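Flagellar basal body protein (Helicobacter pylori, PDB 5NPY) probably builds part of the flagellar hook, the curved tube that joins the rotating basal body to the external filament. Local coordinates at residues Y378-N383 with T397-S402. Residues are numbered along the deposited sequence; the frame is centred on the assembly and turned at random.
Sequences YMTNSN and TWEVKS. With 144 (tris-hydroxymethyl-methyl-ammonium), chain B.
Thr380 and Asn381 both face Thr397, forming a classic beta bulge between the antiparallel strands 370-381 and 396-406. Before the bulge, Tyr378 and Glu399 form a hydrogen-bonded pair, with Glu399 N 2.8 Å from Tyr378 O. At the bulge Thr397 O accepts from Thr380 N at 3.0 Å, in an almost straight bond (176°), and only weakly from Asn381 N, while Thr397 N donates to Asn381 O.

The bulge residue Thr380, its psi near the helical value, directs its side chain toward the partner strand, where it crosses that of Thr397 at about a right angle. Both threonines hold OG1 between their backbone N and carbonyl carbon (chi1 58° and 66°), and the hydroxyls meet at 2.6 Å, Thr397 OG1 donating to Thr380 OG1. Thr380 OG1 in turn donates to O3 of the bound tris-hydroxymethyl-methyl-ammonium, whose O4 bonds weakly to Thr397 OG1. Asn381 CB lies beside Thr397 OG1, its amide held by Arg393 and by Asn395 O.

The other sheet face carries Met379 and Trp398. Met379 CB sits over the centre of the indole six-membered ring, 3.8 Å from its centroid, a CH-pi contact; SD, 3.8 Å from CZ2, meets the ring obliquely, a Met-aromatic contact.

On the ligand side, Thr380 CG2 packs against Glu399 CG at 3.5 Å; the Glu399 chain runs on extended beyond CG, and its OE2 accepts from ligand O3 at 2.7 Å.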
# COMPACT_ATOMS: atom_id res chain seq x y z
N TYR A 378 -8.19 -0.15 -16.26
CA TYR A 378 -8.48 -0.43 -17.66
C TYR A 378 -7.29 0.06 -18.47
O TYR A 378 -6.90 1.22 -18.34
CB TYR A 378 -9.76 0.27 -18.11
CG TYR A 378 -10.96 0.05 -17.20
CD1 TYR A 378 -11.29 0.96 -16.20
CD2 TYR A 378 -11.76 -1.06 -17.35
CE1 TYR A 378 -12.39 0.76 -15.36
CE2 TYR A 378 -12.85 -1.27 -16.52
CZ TYR A 378 -13.15 -0.37 -15.53
OH TYR A 378 -14.23 -0.59 -14.71
N MET A 379 -6.72 -0.82 -19.30
CA MET A 379 -5.53 -0.46 -20.09
C MET A 379 -5.92 0.29 -21.35
O MET A 379 -6.80 -0.14 -22.10
CB MET A 379 -4.72 -1.68 -20.48
CG MET A 379 -3.34 -1.32 -21.03
SD MET A 379 -2.34 -2.84 -21.18
CE MET A 379 -2.49 -3.17 -22.92
N THR A 380 -5.22 1.39 -21.61
CA THR A 380 -5.61 2.29 -22.68
C THR A 380 -4.55 2.46 -23.74
O THR A 380 -4.89 2.86 -24.86
CB THR A 380 -5.95 3.68 -22.11
OG1 THR A 380 -4.80 4.19 -21.39
CG2 THR A 380 -7.14 3.60 -21.15
N ASN A 381 -3.30 2.20 -23.42
CA ASN A 381 -2.19 2.43 -24.33
C ASN A 381 -1.11 1.40 -24.05
O ASN A 381 -0.77 1.17 -22.88
CB ASN A 381 -1.60 3.84 -24.19
CG ASN A 381 -0.71 4.19 -25.35
OD1 ASN A 381 -1.19 4.40 -26.46
ND2 ASN A 381 0.59 4.22 -25.12
N SER A 382 -0.55 0.82 -25.10
CA SER A 382 0.53 -0.14 -24.92
C SER A 382 1.83 0.45 -25.43
O SER A 382 1.84 1.30 -26.34
CB SER A 382 0.20 -1.46 -25.63
OG SER A 382 0.37 -1.30 -27.02
N ASN A 383 2.94 0.04 -24.82
CA ASN A 383 4.26 0.56 -25.20
C ASN A 383 4.79 -0.26 -26.38
O ASN A 383 5.24 -1.40 -26.22
CB ASN A 383 5.20 0.54 -24.00
CG ASN A 383 6.69 0.63 -24.41
OD1 ASN A 383 7.48 -0.28 -24.13
ND2 ASN A 383 7.06 1.70 -25.10
N THR A 397 -0.15 2.92 -20.50
CA THR A 397 -1.00 3.62 -19.54
C THR A 397 -2.23 2.80 -19.24
O THR A 397 -2.76 2.09 -20.10
CB THR A 397 -1.45 5.06 -20.01
OG1 THR A 397 -2.32 4.97 -21.14
CG2 THR A 397 -0.26 5.92 -20.35
N TRP A 398 -2.71 2.96 -18.02
CA TRP A 398 -4.00 2.46 -17.56
C TRP A 398 -4.78 3.63 -16.99
O TRP A 398 -4.19 4.53 -16.39
CB TRP A 398 -3.83 1.36 -16.48
CG TRP A 398 -3.05 0.17 -16.92
CD1 TRP A 398 -1.77 0.15 -17.38
CD2 TRP A 398 -3.49 -1.20 -16.88
NE1 TRP A 398 -1.38 -1.15 -17.64
CE2 TRP A 398 -2.42 -1.99 -17.35
CE3 TRP A 398 -4.68 -1.83 -16.51
CZ2 TRP A 398 -2.51 -3.38 -17.47
CZ3 TRP A 398 -4.77 -3.20 -16.61
CH2 TRP A 398 -3.68 -3.96 -17.09
N GLU A 399 -6.11 3.61 -17.15
CA GLU A 399 -6.98 4.54 -16.43
C GLU A 399 -7.63 3.83 -15.26
O GLU A 399 -8.28 2.79 -15.43
CB GLU A 399 -8.06 5.13 -17.34
CG GLU A 399 -7.49 5.88 -18.51
CD GLU A 399 -8.46 6.86 -19.12
OE1 GLU A 399 -9.37 7.33 -18.40
OE2 GLU A 399 -8.30 7.17 -20.31
N VAL A 400 -7.50 4.44 -14.07
CA VAL A 400 -7.89 3.83 -12.80
C VAL A 400 -9.09 4.56 -12.19
O VAL A 400 -9.06 5.78 -11.99
CB VAL A 400 -6.71 3.82 -11.81
CG1 VAL A 400 -7.10 3.12 -10.53
CG2 VAL A 400 -5.37 3.25 -12.49
N LYS A 401 -10.12 3.79 -11.83
CA LYS A 401 -11.36 4.28 -11.24
C LYS A 401 -11.38 3.83 -9.78
O LYS A 401 -11.48 2.64 -9.51
CB LYS A 401 -12.54 3.69 -12.03
CG LYS A 401 -13.90 3.62 -11.35
CD LYS A 401 -14.87 2.77 -12.18
CE LYS A 401 -16.31 3.25 -12.00
NZ LYS A 401 -17.21 2.72 -13.05
N SER A 402 -11.27 4.79 -8.84
CA SER A 402 -11.15 4.46 -7.42
C SER A 402 -12.30 5.04 -6.59
O SER A 402 -12.75 6.17 -6.83
CB SER A 402 -9.82 4.94 -6.84
OG SER A 402 -8.70 4.48 -7.59
C1 144 B . -4.20 9.50 -23.07
N 144 B . -4.81 8.19 -22.80
C2 144 B . -5.77 7.87 -23.85
O2 144 B . -7.01 8.50 -23.70
C3 144 B . -5.50 8.22 -21.51
O3 144 B . -5.70 6.91 -21.03
C4 144 B . -3.83 7.09 -22.74
O4 144 B . -2.48 7.37 -23.02
O HOH W 1 -16.15 2.18 -15.53